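Local coordinates for protein lipase (Rhizopus chinensis, PDB 6A0W) that probably hydrolyses the ester bonds of triacylglycerols and related lipids at a serine-dependent active site, at residues L87-G92 with T106-N111; T169-G174 with Y200-P205; D231-V236 with A282-Y287. All coordinates share one frame; numbering follows the deposited sequence.

Contact 1 (L87-G92 with T106-N111); sequences LTDTNG and TFRGTN
The guanidinium of R108 carries the side-chain amide of N91 against one face and the carboxylate of D89 at its edge. The amide and guanidinium planes are nearly parallel, 11° apart, and stack with N91 ND2 3.2 Å above the plane, offset toward the rim near R108 NH2. Since both nitrogens are donors, this is a stack and not a hydrogen bond; ND2 donates to D89 OD1 at 2.9 Å, meeting that oxygen from above the carboxylate plane, and more weakly to D89 O, while N91 OD1 accepts from T84 OG1. The other carboxylate oxygen, D89 OD2, makes a long salt bridge of 3.6 Å to R108 NH1, with the two planes almost perpendicular. R108 reaches this place because its CG sits between the backbone N and the carbonyl carbon (chi1 65°) and the chain then runs extended to NE, alongside N91.

Asparagine suits the position, offering a flat amide to the arginine and a donor to the aspartate. The backbones of the same two residues also pair: N91 N bonds R108 O at 2.9 Å and R108 N bonds N91 O at 2.7 Å. G92 follows in a non-hydrogen-bonded pair with F107; its CA is 3.0 Å from T106 O, and a CB there would run into that oxygen, which is why glycine fits. Where the strands part, a water links T88 O to T110 N. D89 and T90 form a G1 beta bulge against strand 78-85, at the mouth of the antiparallel beta hairpin 90-97/102-108 in the lipase's central sheet.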
ATOM      1  N   LEU A  87      -8.891 -13.963  11.224  1.00 35.00           N
ATOM      2  CA  LEU A  87      -7.600 -14.599  11.559  1.00 33.57           C
ATOM      3  C   LEU A  87      -6.382 -13.665  11.598  1.00 35.47           C
ATOM      4  O   LEU A  87      -5.420 -13.952  12.319  1.00 31.62           O
ATOM      5  CB  LEU A  87      -7.311 -15.700  10.574  1.00 33.76           C
ATOM      6  CG  LEU A  87      -7.729 -17.120  10.864  1.00 56.77           C
ATOM      7  CD1 LEU A  87      -7.250 -17.961   9.681  1.00 53.21           C
ATOM      8  CD2 LEU A  87      -7.117 -17.592  12.176  1.00 52.92           C
ATOM      9  N   THR A  88      -6.326 -12.692  10.676  1.00 35.38           N
ATOM     10  CA  THR A  88      -5.221 -11.697  10.628  1.00 37.25           C
ATOM     11  C   THR A  88      -5.752 -10.271  10.741  1.00 33.09           C
ATOM     12  O   THR A  88      -5.023  -9.280  10.539  1.00 37.10           O
ATOM     13  CB  THR A  88      -4.420 -11.793   9.294  1.00 39.85           C
ATOM     14  OG1 THR A  88      -5.312 -11.676   8.176  1.00 34.51           O
ATOM     15  CG2 THR A  88      -3.631 -13.099   9.215  1.00 35.08           C
ATOM     16  N   ASP A  89      -7.028 -10.148  11.094  1.00 31.81           N
ATOM     17  CA  ASP A  89      -7.686  -8.833  11.105  1.00 33.37           C
ATOM     18  C   ASP A  89      -7.423  -8.046   9.811  1.00 36.34           C
ATOM     19  O   ASP A  89      -7.116  -6.844   9.834  1.00 30.42           O
ATOM     20  CB  ASP A  89      -7.271  -8.016  12.331  1.00 38.13           C
ATOM     21  CG  ASP A  89      -8.270  -6.893  12.665  1.00 38.92           C
ATOM     22  OD1 ASP A  89      -9.453  -6.962  12.245  1.00 33.23           O
ATOM     23  OD2 ASP A  89      -7.834  -5.883  13.279  1.00 42.36           O
ATOM     24  N   THR A  90      -7.696  -8.711   8.688  1.00 33.07           N
ATOM     25  CA  THR A  90      -7.632  -8.090   7.379  1.00 27.67           C
ATOM     26  C   THR A  90      -9.025  -7.636   7.009  1.00 32.62           C
ATOM     27  O   THR A  90      -9.977  -8.388   7.097  1.00 34.59           O
ATOM     28  CB  THR A  90      -7.053  -9.064   6.338  1.00 32.68           C
ATOM     29  OG1 THR A  90      -5.735  -9.471   6.739  1.00 30.32           O
ATOM     30  CG2 THR A  90      -7.007  -8.427   4.963  1.00 35.35           C
ATOM     31  N   ASN A  91      -9.142  -6.370   6.654  1.00 29.74           N
ATOM     32  CA  ASN A  91     -10.418  -5.737   6.421  1.00 29.95           C
ATOM     33  C   ASN A  91     -10.315  -4.960   5.113  1.00 34.17           C
ATOM     34  O   ASN A  91      -9.234  -4.580   4.699  1.00 32.37           O
ATOM     35  CB  ASN A  91     -10.743  -4.764   7.560  1.00 34.00           C
ATOM     36  CG  ASN A  91     -10.871  -5.448   8.924  1.00 35.28           C
ATOM     37  OD1 ASN A  91     -11.985  -5.718   9.336  1.00 38.52           O
ATOM     38  ND2 ASN A  91      -9.754  -5.656   9.649  1.00 29.59           N
ATOM     39  N   GLY A  92     -11.448  -4.668   4.489  1.00 31.74           N
ATOM     40  CA  GLY A  92     -11.446  -3.879   3.287  1.00 29.75           C
ATOM     41  C   GLY A  92     -12.831  -3.565   2.809  1.00 31.12           C
ATOM     42  O   GLY A  92     -13.844  -3.941   3.423  1.00 32.34           O
ATOM     43  N   THR A 106     -10.080  -1.140  -1.365  1.00 27.14           N
ATOM     44  CA  THR A 106      -9.193  -0.675  -0.273  1.00 27.85           C
ATOM     45  C   THR A 106      -9.000  -1.765   0.783  1.00 29.77           C
ATOM     46  O   THR A 106      -9.978  -2.388   1.140  1.00 28.07           O
ATOM     47  CB  THR A 106      -9.777   0.594   0.363  1.00 30.84           C
ATOM     48  OG1 THR A 106     -10.039   1.563  -0.641  1.00 26.60           O
ATOM     49  CG2 THR A 106      -8.881   1.184   1.422  1.00 32.28           C
ATOM     50  N   PHE A 107      -7.793  -1.926   1.290  1.00 29.76           N
ATOM     51  CA  PHE A 107      -7.520  -2.944   2.328  1.00 27.88           C
ATOM     52  C   PHE A 107      -6.714  -2.375   3.497  1.00 30.46           C
ATOM     53  O   PHE A 107      -6.051  -1.360   3.386  1.00 26.28           O
ATOM     54  CB  PHE A 107      -6.661  -4.080   1.778  1.00 29.38           C
ATOM     55  CG  PHE A 107      -7.211  -4.807   0.583  1.00 32.96           C
ATOM     56  CD1 PHE A 107      -6.942  -4.370  -0.700  1.00 27.84           C
ATOM     57  CD2 PHE A 107      -7.983  -5.938   0.740  1.00 29.58           C
ATOM     58  CE1 PHE A 107      -7.434  -5.047  -1.799  1.00 27.45           C
ATOM     59  CE2 PHE A 107      -8.477  -6.611  -0.359  1.00 30.12           C
ATOM     60  CZ  PHE A 107      -8.196  -6.166  -1.624  1.00 30.19           C
ATOM     61  N   ARG A 108      -7.007  -3.021   4.847  1.00 27.58           N
ATOM     62  CA  ARG A 108      -5.923  -2.891   5.840  1.00 29.66           C
ATOM     63  C   ARG A 108      -5.619  -4.271   6.411  1.00 31.41           C
ATOM     64  O   ARG A 108      -6.506  -5.109   6.426  1.00 29.68           O
ATOM     65  CB  ARG A 108      -6.308  -1.915   6.954  1.00 30.00           C
ATOM     66  CG  ARG A 108      -7.476  -2.379   7.808  1.00 30.00           C
ATOM     67  CD  ARG A 108      -7.890  -1.389   8.885  1.00 30.00           C
ATOM     68  NE  ARG A 108      -8.999  -1.889   9.693  1.00 30.00           N
ATOM     69  CZ  ARG A 108      -8.851  -2.633  10.779  1.00 30.00           C
ATOM     70  NH1 ARG A 108      -7.637  -2.966  11.198  1.00 30.00           N
ATOM     71  NH2 ARG A 108      -9.917  -3.045  11.454  1.00 30.00           N
ATOM     72  N   GLY A 109      -4.648  -4.266   7.191  1.00 26.93           N
ATOM     73  CA  GLY A 109      -4.342  -5.381   8.091  1.00 28.45           C
ATOM     74  C   GLY A 109      -4.547  -4.912   9.517  1.00 27.93           C
ATOM     75  O   GLY A 109      -5.318  -3.999   9.725  1.00 26.73           O
ATOM     76  N   THR A 110      -3.845  -5.482  10.450  1.00 30.85           N
ATOM     77  CA  THR A 110      -3.998  -5.106  11.869  1.00 32.37           C
ATOM     78  C   THR A 110      -3.498  -3.684  12.128  1.00 38.01           C
ATOM     79  O   THR A 110      -2.521  -3.293  11.534  1.00 34.14           O
ATOM     80  CB  THR A 110      -3.201  -6.065  12.751  1.00 31.08           C
ATOM     81  OG1 THR A 110      -3.283  -5.578  14.079  1.00 31.69           O
ATOM     82  CG2 THR A 110      -1.755  -6.191  12.338  1.00 37.63           C
ATOM     83  N   ASN A 111      -4.171  -2.987  13.012  1.00 31.61           N
ATOM     84  CA  ASN A 111      -3.765  -1.665  13.484  1.00 29.54           C
ATOM     85  C   ASN A 111      -2.817  -1.806  14.662  1.00 32.29           C
ATOM     86  O   ASN A 111      -2.420  -0.809  15.234  1.00 37.55           O
ATOM     87  CB  ASN A 111      -4.967  -0.795  13.895  1.00 38.54           C
ATOM     88  CG  ASN A 111      -5.985  -1.511  14.800  1.00 45.62           C
ATOM     89  OD1 ASN A 111      -6.123  -2.760  14.789  1.00 32.88           O
ATOM     90  ND2 ASN A 111      -6.855  -0.699  15.426  1.00 36.34           N
TER
HETATM   91  O   HOH W   1      -2.940  -8.174   9.501  1.00 33.47           O
HETATM   92  O   HOH W   2      -5.754  -6.061  14.962  1.00 35.75           O
HETATM   93  O   HOH W   3      -7.901  -4.391  16.058  1.00 51.00           O

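Contact 2 (T169-G174 with Y200-P205); sequences TGHSLG and YTVGCP
S172 takes the strained backbone torsions phi 61° and psi -141° just where its N-H reaches V202 O, at 2.9 Å, the last rung between two parallel strands. Such a sharp turn between strand 165-171 and helix 173-188, in a G-x-S-x-G sequence, fits the nucleophile elbow of alpha/beta hydrolases. The elbow turns S172 CB away from 200-205, and its OG bonds H284 NE2, consistent with a nucleophilic serine.

Before the turn the strands are joined by G170 N to Y200 O and V202 N to G170 O, both 3.2 Å. Glycine fits at 170 and 174: a CB on G170 would strike G174 O, and one on G174 would strike H171 O. H171, with CG anti to its backbone N (chi1 171°), crosses V202 at about a right angle. Its CB packs on V202 CG2 at 3.7 Å, and its CD2 comes within 3.3 Å of V202 O. The imidazole's two nitrogens are both engaged, ND1 with Y55 OH and NE2 with H284 O, and S172 CB lies over one ring face, offset toward the rim. The branched V202 suits the place, covering H171 CB with apolar surface.

Beyond the strand, G203 adopts a positive phi that a glycine accepts easily, and the chain brings P205 against the elbow. There its ring methylene CD rests 3.3 Å from S172 O.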
ATOM      1  N   THR A 169      -5.915   0.430  -3.221  1.00 29.39           N
ATOM      2  CA  THR A 169      -5.088   1.202  -2.286  1.00 32.38           C
ATOM      3  C   THR A 169      -5.049   0.593  -0.884  1.00 30.35           C
ATOM      4  O   THR A 169      -5.959  -0.124  -0.483  1.00 27.51           O
ATOM      5  CB  THR A 169      -5.507   2.709  -2.254  1.00 33.23           C
ATOM      6  OG1 THR A 169      -4.558   3.446  -1.478  1.00 35.59           O
ATOM      7  CG2 THR A 169      -6.877   2.898  -1.633  1.00 33.39           C
ATOM      8  N   GLY A 170      -3.900   0.710  -0.226  1.00 27.38           N
ATOM      9  CA  GLY A 170      -3.777   0.322   1.163  1.00 27.63           C
ATOM     10  C   GLY A 170      -2.560   0.915   1.834  1.00 25.05           C
ATOM     11  O   GLY A 170      -1.561   1.208   1.161  1.00 26.31           O
ATOM     12  N   HIS A 171      -2.656   1.022   3.161  1.00 27.11           N
ATOM     13  CA  HIS A 171      -1.555   1.391   4.062  1.00 26.82           C
ATOM     14  C   HIS A 171      -0.995   0.125   4.659  1.00 27.38           C
ATOM     15  O   HIS A 171      -1.741  -0.834   4.901  1.00 29.35           O
ATOM     16  CB  HIS A 171      -2.095   2.346   5.146  1.00 28.14           C
ATOM     17  CG  HIS A 171      -1.130   2.643   6.250  1.00 29.97           C
ATOM     18  ND1 HIS A 171      -1.358   2.248   7.549  1.00 26.86           N
ATOM     19  CD2 HIS A 171       0.006   3.383   6.276  1.00 27.04           C
ATOM     20  CE1 HIS A 171      -0.378   2.699   8.316  1.00 32.61           C
ATOM     21  NE2 HIS A 171       0.504   3.320   7.552  1.00 25.13           N
ATOM     22  N   SER A 172       0.312   0.082   4.881  1.00 28.94           N
ATOM     23  CA  SER A 172       0.862  -0.932   5.765  1.00 27.99           C
ATOM     24  C   SER A 172       0.550  -2.332   5.205  1.00 30.21           C
ATOM     25  O   SER A 172       0.673  -2.544   3.998  1.00 27.80           O
ATOM     26  CB  SER A 172       0.300  -0.766   7.184  1.00 28.35           C
ATOM     27  OG  SER A 172       1.012  -1.542   8.155  1.00 26.76           O
ATOM     28  N   LEU A 173       0.215  -3.300   6.057  1.00 32.56           N
ATOM     29  CA  LEU A 173      -0.094  -4.666   5.566  1.00 28.17           C
ATOM     30  C   LEU A 173      -1.225  -4.608   4.565  1.00 27.07           C
ATOM     31  O   LEU A 173      -1.337  -5.449   3.684  1.00 29.46           O
ATOM     32  CB  LEU A 173      -0.399  -5.633   6.719  1.00 27.40           C
ATOM     33  CG  LEU A 173       0.801  -6.363   7.285  1.00 30.73           C
ATOM     34  CD1 LEU A 173       1.873  -5.413   7.819  1.00 31.88           C
ATOM     35  CD2 LEU A 173       0.328  -7.348   8.354  1.00 32.19           C
ATOM     36  N   GLY A 174      -2.034  -3.569   4.638  1.00 24.43           N
ATOM     37  CA  GLY A 174      -3.078  -3.377   3.645  1.00 27.07           C
ATOM     38  C   GLY A 174      -2.529  -3.110   2.254  1.00 31.97           C
ATOM     39  O   GLY A 174      -3.195  -3.379   1.235  1.00 21.97           O
ATOM     40  N   TYR A 200      -1.940   1.877  -5.499  1.00 26.64           N
ATOM     41  CA  TYR A 200      -1.282   2.894  -4.672  1.00 30.70           C
ATOM     42  C   TYR A 200      -1.190   2.430  -3.255  1.00 26.98           C
ATOM     43  O   TYR A 200      -2.205   2.058  -2.637  1.00 29.49           O
ATOM     44  CB  TYR A 200      -2.083   4.205  -4.677  1.00 29.99           C
ATOM     45  CG  TYR A 200      -2.029   4.942  -6.001  1.00 28.24           C
ATOM     46  CD1 TYR A 200      -2.910   4.606  -7.027  1.00 27.39           C
ATOM     47  CD2 TYR A 200      -1.215   6.077  -6.170  1.00 26.29           C
ATOM     48  CE1 TYR A 200      -2.838   5.222  -8.260  1.00 29.20           C
ATOM     49  CE2 TYR A 200      -1.201   6.758  -7.381  1.00 25.96           C
ATOM     50  CZ  TYR A 200      -2.030   6.349  -8.408  1.00 28.44           C
ATOM     51  OH  TYR A 200      -2.081   6.999  -9.610  1.00 32.80           O
ATOM     52  N   THR A 201      -0.011   2.631  -2.687  1.00 24.22           N
ATOM     53  CA  THR A 201       0.211   2.258  -1.308  1.00 26.26           C
ATOM     54  C   THR A 201       0.987   3.348  -0.513  1.00 26.26           C
ATOM     55  O   THR A 201       1.770   4.127  -1.093  1.00 26.81           O
ATOM     56  CB  THR A 201       0.988   0.922  -1.192  1.00 26.08           C
ATOM     57  OG1 THR A 201       2.306   1.054  -1.718  1.00 25.58           O
ATOM     58  CG2 THR A 201       0.262  -0.234  -1.893  1.00 30.81           C
ATOM     59  N   VAL A 202       0.837   3.277   0.812  1.00 25.38           N
ATOM     60  CA  VAL A 202       1.567   4.088   1.786  1.00 27.86           C
ATOM     61  C   VAL A 202       2.094   3.160   2.862  1.00 30.10           C
ATOM     62  O   VAL A 202       1.332   2.339   3.392  1.00 27.63           O
ATOM     63  CB  VAL A 202       0.713   5.248   2.374  1.00 28.43           C
ATOM     64  CG1 VAL A 202       0.588   6.364   1.338  1.00 28.05           C
ATOM     65  CG2 VAL A 202      -0.676   4.790   2.792  1.00 29.72           C
ATOM     66  N   GLY A 203       3.408   3.182   3.080  1.00 25.10           N
ATOM     67  CA  GLY A 203       4.048   2.316   4.071  1.00 29.28           C
ATOM     68  C   GLY A 203       3.938   0.806   3.801  1.00 31.52           C
ATOM     69  O   GLY A 203       3.958  -0.015   4.723  1.00 27.41           O
ATOM     70  N   CYS A 204       3.990   0.433   2.534  1.00 28.09           N
ATOM     71  CA  CYS A 204       3.942  -0.974   2.123  1.00 28.51           C
ATOM     72  C   CYS A 204       5.219  -1.739   2.464  1.00 24.17           C
ATOM     73  O   CYS A 204       6.335  -1.311   2.120  1.00 27.31           O
ATOM     74  CB  CYS A 204       3.671  -1.075   0.628  1.00 28.98           C
ATOM     75  SG  CYS A 204       3.160  -2.746   0.107  1.00 29.25           S
ATOM     76  N   PRO A 205       5.091  -2.850   3.196  1.00 24.35           N
ATOM     77  CA  PRO A 205       6.270  -3.728   3.343  1.00 28.87           C
ATOM     78  C   PRO A 205       6.658  -4.415   2.026  1.00 24.45           C
ATOM     79  O   PRO A 205       5.920  -4.369   1.031  1.00 28.08           O
ATOM     80  CB  PRO A 205       5.784  -4.811   4.324  1.00 26.65           C
ATOM     81  CG  PRO A 205       4.328  -4.899   4.021  1.00 28.77           C
ATOM     82  CD  PRO A 205       3.881  -3.477   3.765  1.00 29.00           C
TER

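Contact 3 (D231-V236 with A282-Y287); sequences DIVPHV and ADHLTY
D231 and H284 meet in a buried polar contact between the loop after strand 223-228 and the 3-10 turn 282-284 with the short strand 286-287 that follows it. Together with S172 of the elbow they have the geometry of a Ser-His-Asp catalytic triad, as in other alpha/beta-hydrolase lipases.

The acid-to-imidazole bond runs from H284 ND1 to D231 OD2, 2.9 Å long and nearly straight at 169°. The oxygen lies in the ring plane, and the donor arrives on the syn side of the carboxylate. H284 CG is anti to its backbone N (chi1 -173°), which turns the ring edge carrying ND1 to the carboxylate. The same OD2 also accepts from Y287 OH at 2.5 Å, this time through its anti lone pair, so two donors grip a single oxygen. The phenol hydroxyl in turn accepts from H228 N, and a tyrosine is long enough to deliver it to the buried acid from the short strand 286-287.

The second carboxylate oxygen is tied within its own loop. D231 OD1 receives V233 N at 2.9 Å, closing an Asx turn, with the donor above the carboxylate plane. The aspartate's rotation is thereby fixed from two directions by neighbours at both of its oxygens. Beside it, D283 packs its CB 3.4 Å from D231 N while its OD2 bonds R230 N.

V233, whose N closes the Asx turn, points its side chain toward 282-287, where a small branched side chain fits closely: its methyl CG2 makes a CH-pi contact over the centre of the H284 ring, 3.3 Å from the centroid.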
ATOM      1  N   ASP A 231       9.852   5.894   7.988  1.00 31.53           N
ATOM      2  CA  ASP A 231       8.943   4.747   8.238  1.00 26.29           C
ATOM      3  C   ASP A 231       9.667   3.436   8.072  1.00 29.56           C
ATOM      4  O   ASP A 231      10.248   3.155   7.014  1.00 29.58           O
ATOM      5  CB  ASP A 231       7.740   4.865   7.279  1.00 27.82           C
ATOM      6  CG  ASP A 231       6.750   3.727   7.403  1.00 28.91           C
ATOM      7  OD1 ASP A 231       6.951   2.886   8.298  1.00 30.54           O
ATOM      8  OD2 ASP A 231       5.731   3.747   6.653  1.00 28.94           O
ATOM      9  N   ILE A 232       9.707   2.643   9.144  1.00 29.37           N
ATOM     10  CA  ILE A 232      10.375   1.333   9.096  1.00 28.39           C
ATOM     11  C   ILE A 232       9.744   0.330   8.132  1.00 26.91           C
ATOM     12  O   ILE A 232      10.416  -0.561   7.606  1.00 27.27           O
ATOM     13  CB  ILE A 232      10.460   0.703  10.485  1.00 28.65           C
ATOM     14  CG1 ILE A 232      11.409  -0.476  10.484  1.00 32.42           C
ATOM     15  CG2 ILE A 232       9.095   0.340  11.050  1.00 27.55           C
ATOM     16  CD1 ILE A 232      11.743  -0.915  11.882  1.00 42.85           C
ATOM     17  N   VAL A 233       8.447   0.433   7.923  1.00 26.90           N
ATOM     18  CA  VAL A 233       7.740  -0.724   7.382  1.00 29.98           C
ATOM     19  C   VAL A 233       8.173  -1.093   5.936  1.00 28.89           C
ATOM     20  O   VAL A 233       8.190  -2.289   5.555  1.00 27.58           O
ATOM     21  CB  VAL A 233       6.191  -0.591   7.514  1.00 31.36           C
ATOM     22  CG1 VAL A 233       5.523  -1.834   6.931  1.00 29.01           C
ATOM     23  CG2 VAL A 233       5.783  -0.508   8.980  1.00 32.86           C
ATOM     24  N   PRO A 234       8.484  -0.076   5.111  1.00 31.39           N
ATOM     25  CA  PRO A 234       8.926  -0.423   3.763  1.00 27.26           C
ATOM     26  C   PRO A 234      10.296  -1.071   3.696  1.00 29.01           C
ATOM     27  O   PRO A 234      10.792  -1.377   2.596  1.00 32.36           O
ATOM     28  CB  PRO A 234       8.919   0.931   3.029  1.00 26.51           C
ATOM     29  CG  PRO A 234       7.801   1.681   3.711  1.00 27.60           C
ATOM     30  CD  PRO A 234       7.876   1.280   5.157  1.00 27.61           C
ATOM     31  N   HIS A 235      10.928  -1.184   4.850  1.00 30.67           N
ATOM     32  CA  HIS A 235      12.235  -1.786   4.949  1.00 33.32           C
ATOM     33  C   HIS A 235      12.192  -3.165   5.587  1.00 35.55           C
ATOM     34  O   HIS A 235      13.245  -3.692   5.939  1.00 28.11           O
ATOM     35  CB  HIS A 235      13.181  -0.862   5.743  1.00 31.46           C
ATOM     36  CG  HIS A 235      13.261   0.513   5.166  1.00 31.55           C
ATOM     37  ND1 HIS A 235      13.875   0.753   3.954  1.00 30.30           N
ATOM     38  CD2 HIS A 235      12.580   1.643   5.476  1.00 30.83           C
ATOM     39  CE1 HIS A 235      13.665   2.019   3.610  1.00 36.76           C
ATOM     40  NE2 HIS A 235      12.864   2.576   4.500  1.00 32.83           N
ATOM     41  N   VAL A 236      11.003  -3.749   5.715  1.00 31.28           N
ATOM     42  CA  VAL A 236      10.892  -5.142   6.147  1.00 29.61           C
ATOM     43  C   VAL A 236       9.918  -5.841   5.195  1.00 31.14           C
ATOM     44  O   VAL A 236       9.035  -5.198   4.628  1.00 31.08           O
ATOM     45  CB  VAL A 236      10.371  -5.283   7.600  1.00 28.34           C
ATOM     46  CG1 VAL A 236      11.214  -4.502   8.577  1.00 32.67           C
ATOM     47  CG2 VAL A 236       8.932  -4.829   7.692  1.00 38.19           C
ATOM     48  N   ALA A 282       6.960   5.246  14.363  1.00 32.37           N
ATOM     49  CA  ALA A 282       6.139   6.463  14.490  1.00 33.20           C
ATOM     50  C   ALA A 282       5.918   7.061  13.095  1.00 30.00           C
ATOM     51  O   ALA A 282       4.862   7.604  12.810  1.00 30.05           O
ATOM     52  CB  ALA A 282       6.830   7.507  15.391  1.00 31.70           C
ATOM     53  N   ASP A 283       6.946   7.041  12.245  1.00 32.97           N
ATOM     54  CA  ASP A 283       6.798   7.617  10.907  1.00 33.11           C
ATOM     55  C   ASP A 283       5.797   6.854  10.015  1.00 37.78           C
ATOM     56  O   ASP A 283       5.394   7.395   8.988  1.00 33.00           O
ATOM     57  CB  ASP A 283       8.170   7.776  10.219  1.00 32.91           C
ATOM     58  CG  ASP A 283       8.861   9.103  10.591  1.00 37.31           C
ATOM     59  OD1 ASP A 283       8.201   9.967  11.185  1.00 33.76           O
ATOM     60  OD2 ASP A 283       9.986   9.349  10.157  1.00 32.85           O
ATOM     61  N   HIS A 284       5.393   5.633  10.408  1.00 35.23           N
ATOM     62  CA  HIS A 284       4.409   4.830   9.642  1.00 30.99           C
ATOM     63  C   HIS A 284       3.011   5.412   9.717  1.00 32.04           C
ATOM     64  O   HIS A 284       2.147   5.106   8.865  1.00 30.29           O
ATOM     65  CB  HIS A 284       4.409   3.407  10.191  1.00 30.89           C
ATOM     66  CG  HIS A 284       3.595   2.417   9.414  1.00 32.52           C
ATOM     67  ND1 HIS A 284       3.844   2.120   8.092  1.00 32.48           N
ATOM     68  CD2 HIS A 284       2.703   1.479   9.840  1.00 41.15           C
ATOM     69  CE1 HIS A 284       3.155   1.042   7.744  1.00 37.03           C
ATOM     70  NE2 HIS A 284       2.438   0.641   8.781  1.00 32.42           N
ATOM     71  N   LEU A 285       2.792   6.291  10.708  1.00 30.82           N
ATOM     72  CA  LEU A 285       1.442   6.644  11.156  1.00 30.39           C
ATOM     73  C   LEU A 285       0.833   7.883  10.553  1.00 27.80           C
ATOM     74  O   LEU A 285      -0.361   8.141  10.761  1.00 30.10           O
ATOM     75  CB  LEU A 285       1.375   6.717  12.687  1.00 35.54           C
ATOM     76  CG  LEU A 285       1.891   5.486  13.454  1.00 39.20           C
ATOM     77  CD1 LEU A 285       1.654   5.661  14.959  1.00 42.14           C
ATOM     78  CD2 LEU A 285       1.253   4.179  12.964  1.00 37.69           C
ATOM     79  N   THR A 286       1.622   8.620   9.769  1.00 27.66           N
ATOM     80  CA  THR A 286       1.159   9.855   9.141  1.00 30.05           C
ATOM     81  C   THR A 286       1.745   9.969   7.735  1.00 26.02           C
ATOM     82  O   THR A 286       2.941   9.757   7.539  1.00 33.32           O
ATOM     83  CB  THR A 286       1.611  11.092   9.973  1.00 34.79           C
ATOM     84  OG1 THR A 286       1.359  10.836  11.359  1.00 36.65           O
ATOM     85  CG2 THR A 286       0.808  12.335   9.562  1.00 33.92           C
ATOM     86  N   TYR A 287       0.872  10.157   6.757  1.00 31.59           N
ATOM     87  CA  TYR A 287       1.258  10.325   5.366  1.00 32.46           C
ATOM     88  C   TYR A 287       0.503  11.549   4.866  1.00 31.46           C
ATOM     89  O   TYR A 287      -0.735  11.570   4.865  1.00 30.23           O
ATOM     90  CB  TYR A 287       0.884   9.070   4.522  1.00 30.25           C
ATOM     91  CG  TYR A 287       1.991   8.019   4.553  1.00 28.08           C
ATOM     92  CD1 TYR A 287       2.172   7.206   5.657  1.00 27.82           C
ATOM     93  CD2 TYR A 287       2.819   7.806   3.463  1.00 28.70           C
ATOM     94  CE1 TYR A 287       3.192   6.269   5.700  1.00 30.95           C
ATOM     95  CE2 TYR A 287       3.864   6.869   3.495  1.00 26.84           C
ATOM     96  CZ  TYR A 287       4.037   6.093   4.598  1.00 27.05           C
ATOM     97  OH  TYR A 287       5.135   5.266   4.701  1.00 27.23           O
TER

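All three contacts are largely buried, but the centre of contact 2 lies about 2 Å from the centre of the chain, those of contacts 1 and 3 about 12 and 11 Å. Contacts 1 and 2 share the central sheet: their strands 102-108 and 165-171 are neighbours, and F107 N probably bonds T169 O. Contact 3 lies off the sheet, in loops, a 3-10 turn and the short strand 286-287, and joins contact 2 at the presumed active site. The chemistry follows position. Contact 2 relies on backbone rungs and glycines, contact 1 adds charged and amide side chains and water near its partly exposed end, and contact 3 rests on buried side-chain hydrogen bonds.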